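Local coordinates for protein dihydroorotase (Campylobacter jejuni subsp. jejuni, PDB 3PNU) that probably catalyses the reversible cyclisation of N-carbamoyl-L-aspartate to dihydroorotate at a two-zinc site, in de novo pyrimidine biosynthesis, at residues Q41-L45 with E338-V344; L289-F293 with L302-L306. One frame throughout, in Å; residues are numbered along the deposited sequence.

Contact 1: residues Q41-L45 with E338-V344; sequences QMLEL and EDKYNQV
Gln41, Met42 and Leu45, in the first turns of helix 40-51, pack against residues 338-344, where a short loop, 339-342, connects the antiparallel strands 337-338 and 343-344 of this TIM-barrel hydrolase. The loop is shaped by an Asx motif: Asp339 OD2 accepts the backbone N of Asn342 at 2.7 Å, almost straight at 171°, and takes a weak second bond from the N of Tyr341. No hydrogen bond crosses between the segments, so the contact rests on van der Waals packing and one CH-pi contact. On the outer side Gln41 lies over Tyr341; its CG, anti to the carbonyl carbon (chi1 -70°), makes the CH-pi contact 3.3 Å from the ring centroid, while the aliphatic CG of Lys340 lies nearer the rim on the opposite face. Leu45 is the helix residue most covered by 338-344: its CD1 abuts Glu338 O at 3.3 Å, and its CD2 sits near Asp339 OD2 and the carbonyl O of Asn342.

Met42 can be followed outward. CB lies 3.9 Å from Asn342 ND2; bends at chi2 and chi3 then curl the chain, so that SD packs on Val344 CG2 and CE comes over the face of the Asn342 amide. Met42 adjoins Arg38, a predicted substrate-binding residue, and Val344 touches Pro264, close to His265, also predicted to bind substrate, although the Met42 side chain is still about 14 Å from a zinc ion. The Met42 methyl touches both partners, with CE 3.5 Å from Asn342 CG and 3.9 Å from Val344 CG2.

Contact 2: residues L289-F293 with L302-L306; sequences LAELF and LQKFL
A buried, wholly apolar helix-helix contact joins helices 285-296 and 299-314, successive in the chain and linked by a short turn, on the side of the barrel next to strand 256-258. The two short segments are steeply inclined, 134° between their N-to-C directions, with axes 11.4 Å apart, a wide spacing bridged by large side chains. Leu302 has the largest share of the buried surface. Its CD1 lies over one face of the Phe293 ring in a CH-pi contact, 3.9 Å from the centroid, while CB packs at 3.6 Å against Phe293 CD2 and CD2 reaches back to the backbone of Ala290. Phe305, with CG anti to the backbone N (chi1 178°), is carried toward Phe293; the two rings are near parallel, planes 24° apart, but slid so far that they barely overlap, and Phe293 CZ approaches Phe305 CD2 at 3.6 Å. Leu289 CD2 meets the edge of the Phe305 ring, and Leu289 CD1 meets Leu306 CD2 tip to tip at 4.0 Å. Phe250 adds an edge-to-face partner for Phe293, and Phe258 of strand 256-258 packs on Leu289 and Leu306. With no hydrogen bond or ion pair between the segments, their association depends on hydrophobic burial and the fit of leucine methyls to aromatic rings.

The two contacts lie far apart in the same chain, their centres 29 Å from each other and their nearest atoms about 18 Å apart, without touching. Along the sequence helix 40-51 comes first, then both helices of contact 2, and last segment 338-344. They share no helix or strand. Contact 1, partly buried, lies beside predicted substrate-binding residues; contact 2, fully buried, has the side chain of Phe305 about 10 Å from those of the zinc ligands His34 and His189. Contact 1 thus ties the C-terminal part of the chain back to its first helix, whereas contact 2 joins neighbours in sequence, so the two fasten separate parts of the fold.

Contact 1: residues Q41-L45 with E338-V344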
loop_
_atom_site.group_PDB
_atom_site.type_symbol
_atom_site.label_atom_id
_atom_site.label_comp_id
_atom_site.label_asym_id
_atom_site.label_seq_id
_atom_site.Cartn_x
_atom_site.Cartn_y
_atom_site.Cartn_z
ATOM N N GLN A 41 -8.761 -20.170 -21.898
ATOM C CA GLN A 41 -10.075 -19.535 -21.830
ATOM C C GLN A 41 -10.046 -18.039 -21.510
ATOM O O GLN A 41 -10.872 -17.277 -22.016
ATOM C CB GLN A 41 -10.991 -20.312 -20.867
ATOM C CG GLN A 41 -11.424 -21.704 -21.415
ATOM C CD GLN A 41 -10.303 -22.745 -21.499
ATOM O OE1 GLN A 41 -9.515 -22.904 -20.568
ATOM N NE2 GLN A 41 -10.259 -23.484 -22.609
ATOM N N MET A 42 -9.096 -17.620 -20.681
ATOM C CA MET A 42 -8.973 -16.203 -20.319
ATOM C C MET A 42 -8.678 -15.352 -21.573
ATOM O O MET A 42 -9.259 -14.279 -21.785
ATOM C CB MET A 42 -7.866 -16.010 -19.258
ATOM C CG MET A 42 -7.660 -14.541 -18.833
ATOM S SD MET A 42 -9.081 -13.766 -18.043
ATOM C CE MET A 42 -9.072 -14.654 -16.471
ATOM N N LEU A 43 -7.763 -15.850 -22.392
ATOM C CA LEU A 43 -7.414 -15.184 -23.628
ATOM C C LEU A 43 -8.654 -14.933 -24.485
ATOM O O LEU A 43 -8.868 -13.812 -24.939
ATOM C CB LEU A 43 -6.392 -16.014 -24.389
ATOM C CG LEU A 43 -5.985 -15.492 -25.758
ATOM C CD1 LEU A 43 -5.558 -14.027 -25.706
ATOM C CD2 LEU A 43 -4.876 -16.374 -26.300
ATOM N N GLU A 44 -9.477 -15.968 -24.676
ATOM C CA GLU A 44 -10.706 -15.863 -25.492
ATOM C C GLU A 44 -11.665 -14.781 -24.991
ATOM O O GLU A 44 -12.450 -14.224 -25.765
ATOM C CB GLU A 44 -11.444 -17.217 -25.547
ATOM C CG GLU A 44 -10.644 -18.349 -26.212
ATOM C CD GLU A 44 -11.240 -19.741 -25.972
ATOM O OE1 GLU A 44 -12.398 -19.839 -25.491
ATOM O OE2 GLU A 44 -10.531 -20.741 -26.264
ATOM N N LEU A 45 -11.597 -14.480 -23.701
ATOM C CA LEU A 45 -12.480 -13.472 -23.110
ATOM C C LEU A 45 -11.978 -12.027 -23.222
ATOM O O LEU A 45 -12.742 -11.130 -23.568
ATOM C CB LEU A 45 -12.722 -13.804 -21.634
ATOM C CG LEU A 45 -13.552 -12.789 -20.831
ATOM C CD1 LEU A 45 -14.878 -12.490 -21.498
ATOM C CD2 LEU A 45 -13.762 -13.299 -19.406
ATOM N N GLU A 338 -17.814 -11.094 -18.273
ATOM C CA GLU A 338 -18.076 -12.517 -18.048
ATOM C C GLU A 338 -18.063 -13.451 -19.246
ATOM O O GLU A 338 -17.969 -13.053 -20.402
ATOM C CB GLU A 338 -19.477 -12.643 -17.408
ATOM C CG GLU A 338 -19.598 -12.079 -15.997
ATOM C CD GLU A 338 -21.038 -11.744 -15.602
ATOM O OE1 GLU A 338 -21.686 -10.953 -16.324
ATOM O OE2 GLU A 338 -21.502 -12.231 -14.547
ATOM N N ASP A 339 -18.158 -14.724 -18.896
ATOM C CA ASP A 339 -18.299 -15.811 -19.829
ATOM C C ASP A 339 -18.439 -17.111 -19.000
ATOM O O ASP A 339 -18.669 -17.078 -17.782
ATOM C CB ASP A 339 -17.165 -15.864 -20.886
ATOM C CG ASP A 339 -15.881 -16.484 -20.371
ATOM O OD1 ASP A 339 -15.031 -16.839 -21.216
ATOM O OD2 ASP A 339 -15.725 -16.642 -19.143
ATOM N N LYS A 340 -18.302 -18.230 -19.696
ATOM C CA LYS A 340 -18.428 -19.586 -19.170
ATOM C C LYS A 340 -17.300 -19.992 -18.211
ATOM O O LYS A 340 -17.540 -20.684 -17.214
ATOM C CB LYS A 340 -18.431 -20.509 -20.409
ATOM C CG LYS A 340 -18.660 -22.012 -20.259
ATOM C CD LYS A 340 -18.519 -22.643 -21.679
ATOM C CE LYS A 340 -18.675 -24.164 -21.744
ATOM N NZ LYS A 340 -20.087 -24.601 -21.548
ATOM N N TYR A 341 -16.080 -19.541 -18.494
ATOM C CA TYR A 341 -14.902 -19.951 -17.710
ATOM C C TYR A 341 -14.327 -18.953 -16.677
ATOM O O TYR A 341 -13.793 -19.371 -15.638
ATOM C CB TYR A 341 -13.787 -20.347 -18.693
ATOM C CG TYR A 341 -14.238 -21.327 -19.763
ATOM C CD1 TYR A 341 -14.182 -22.703 -19.545
ATOM C CD2 TYR A 341 -14.719 -20.876 -20.993
ATOM C CE1 TYR A 341 -14.596 -23.608 -20.524
ATOM C CE2 TYR A 341 -15.136 -21.775 -21.981
ATOM C CZ TYR A 341 -15.072 -23.143 -21.739
ATOM O OH TYR A 341 -15.480 -24.044 -22.704
ATOM N N ASN A 342 -14.428 -17.656 -16.957
ATOM C CA ASN A 342 -13.858 -16.616 -16.084
ATOM C C ASN A 342 -14.734 -15.372 -15.978
ATOM O O ASN A 342 -15.708 -15.211 -16.704
ATOM C CB ASN A 342 -12.464 -16.196 -16.608
ATOM C CG ASN A 342 -11.395 -17.279 -16.415
ATOM O OD1 ASN A 342 -11.022 -17.604 -15.289
ATOM N ND2 ASN A 342 -10.863 -17.798 -17.520
ATOM N N GLN A 343 -14.371 -14.501 -15.051
ATOM C CA GLN A 343 -15.068 -13.236 -14.838
ATOM C C GLN A 343 -14.022 -12.265 -14.305
ATOM O O GLN A 343 -13.353 -12.543 -13.311
ATOM C CB GLN A 343 -16.263 -13.403 -13.902
ATOM C CG GLN A 343 -15.944 -14.085 -12.586
ATOM C CD GLN A 343 -17.197 -14.496 -11.816
ATOM O OE1 GLN A 343 -18.310 -14.432 -12.339
ATOM N NE2 GLN A 343 -17.012 -14.933 -10.573
ATOM N N VAL A 344 -13.875 -11.137 -14.989
ATOM C CA VAL A 344 -12.853 -10.156 -14.663
ATOM C C VAL A 344 -13.449 -8.800 -14.373
ATOM O O VAL A 344 -14.394 -8.387 -15.032
ATOM C CB VAL A 344 -11.879 -10.012 -15.849
ATOM C CG1 VAL A 344 -10.855 -8.940 -15.572
ATOM C CG2 VAL A 344 -11.193 -11.365 -16.152
#

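Contact 2: residues L289-F293 with L302-L306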
loop_
_atom_site.group_PDB
_atom_site.type_symbol
_atom_site.label_atom_id
_atom_site.label_comp_id
_atom_site.label_asym_id
_atom_site.label_seq_id
_atom_site.Cartn_x
_atom_site.Cartn_y
_atom_site.Cartn_z
ATOM N N LEU A 289 -8.168 7.960 -22.138
ATOM C CA LEU A 289 -7.067 8.764 -22.713
ATOM C C LEU A 289 -7.588 9.980 -23.474
ATOM O O LEU A 289 -7.016 11.079 -23.404
ATOM C CB LEU A 289 -6.177 7.936 -23.649
ATOM C CG LEU A 289 -5.111 7.018 -23.025
ATOM C CD1 LEU A 289 -4.403 6.216 -24.102
ATOM C CD2 LEU A 289 -4.102 7.815 -22.217
ATOM N N ALA A 290 -8.666 9.775 -24.222
ATOM C CA ALA A 290 -9.268 10.868 -24.975
ATOM C C ALA A 290 -9.624 12.025 -24.019
ATOM O O ALA A 290 -9.233 13.166 -24.243
ATOM C CB ALA A 290 -10.501 10.368 -25.729
ATOM N N GLU A 291 -10.338 11.722 -22.941
ATOM C CA GLU A 291 -10.717 12.772 -21.971
ATOM C C GLU A 291 -9.472 13.483 -21.393
ATOM O O GLU A 291 -9.400 14.727 -21.380
ATOM C CB GLU A 291 -11.644 12.189 -20.875
ATOM C CG GLU A 291 -12.037 13.125 -19.684
ATOM C CD GLU A 291 -12.691 14.468 -20.078
ATOM O OE1 GLU A 291 -12.924 15.309 -19.174
ATOM O OE2 GLU A 291 -12.964 14.704 -21.271
ATOM N N LEU A 292 -8.495 12.686 -20.946
ATOM C CA LEU A 292 -7.247 13.209 -20.379
ATOM C C LEU A 292 -6.521 14.169 -21.287
ATOM O O LEU A 292 -6.134 15.264 -20.862
ATOM C CB LEU A 292 -6.299 12.053 -20.039
ATOM C CG LEU A 292 -6.493 11.407 -18.676
ATOM C CD1 LEU A 292 -5.807 10.048 -18.618
ATOM C CD2 LEU A 292 -5.963 12.382 -17.617
ATOM N N PHE A 293 -6.314 13.755 -22.534
ATOM C CA PHE A 293 -5.604 14.618 -23.483
ATOM C C PHE A 293 -6.365 15.904 -23.846
ATOM O O PHE A 293 -5.726 16.922 -24.086
ATOM C CB PHE A 293 -5.094 13.835 -24.703
ATOM C CG PHE A 293 -3.816 13.083 -24.427
ATOM C CD1 PHE A 293 -3.826 11.944 -23.631
ATOM C CD2 PHE A 293 -2.596 13.536 -24.945
ATOM C CE1 PHE A 293 -2.648 11.262 -23.356
ATOM C CE2 PHE A 293 -1.423 12.865 -24.676
ATOM C CZ PHE A 293 -1.447 11.717 -23.882
ATOM N N LEU A 302 -1.711 13.117 -28.450
ATOM C CA LEU A 302 -2.283 11.816 -28.130
ATOM C C LEU A 302 -1.914 10.817 -29.248
ATOM O O LEU A 302 -1.573 9.648 -28.989
ATOM C CB LEU A 302 -3.797 11.904 -27.963
ATOM C CG LEU A 302 -4.527 10.569 -27.765
ATOM C CD1 LEU A 302 -3.822 9.690 -26.739
ATOM C CD2 LEU A 302 -6.003 10.783 -27.366
ATOM N N GLN A 303 -1.980 11.298 -30.485
ATOM C CA GLN A 303 -1.670 10.489 -31.661
ATOM C C GLN A 303 -0.205 10.076 -31.626
ATOM O O GLN A 303 0.141 9.001 -32.096
ATOM C CB GLN A 303 -2.015 11.266 -32.954
ATOM C CG GLN A 303 -1.651 10.565 -34.265
ATOM C CD GLN A 303 -2.306 9.199 -34.442
ATOM O OE1 GLN A 303 -3.479 8.993 -34.113
ATOM N NE2 GLN A 303 -1.547 8.264 -34.998
ATOM N N LYS A 304 0.647 10.937 -31.079
ATOM C CA LYS A 304 2.072 10.627 -30.923
ATOM C C LYS A 304 2.321 9.565 -29.839
ATOM O O LYS A 304 3.063 8.590 -30.046
ATOM C CB LYS A 304 2.855 11.882 -30.548
ATOM C CG LYS A 304 3.282 12.803 -31.707
ATOM C CD LYS A 304 3.771 14.140 -31.144
ATOM C CE LYS A 304 4.441 15.053 -32.156
ATOM N NZ LYS A 304 5.878 14.688 -32.410
ATOM N N PHE A 305 1.686 9.763 -28.695
ATOM C CA PHE A 305 1.835 8.896 -27.543
ATOM C C PHE A 305 1.308 7.487 -27.805
ATOM O O PHE A 305 1.943 6.505 -27.416
ATOM C CB PHE A 305 1.173 9.573 -26.329
ATOM C CG PHE A 305 1.216 8.765 -25.057
ATOM C CD1 PHE A 305 2.426 8.362 -24.515
ATOM C CD2 PHE A 305 0.044 8.456 -24.381
ATOM C CE1 PHE A 305 2.458 7.630 -23.350
ATOM C CE2 PHE A 305 0.078 7.735 -23.209
ATOM C CZ PHE A 305 1.288 7.319 -22.691
ATOM N N LEU A 306 0.169 7.391 -28.491
ATOM C CA LEU A 306 -0.453 6.110 -28.815
ATOM C C LEU A 306 0.048 5.432 -30.070
ATOM O O LEU A 306 -0.181 4.231 -30.252
ATOM C CB LEU A 306 -1.955 6.300 -29.037
ATOM C CG LEU A 306 -2.957 6.097 -27.934
ATOM C CD1 LEU A 306 -4.321 6.527 -28.453
ATOM C CD2 LEU A 306 -2.959 4.613 -27.527
#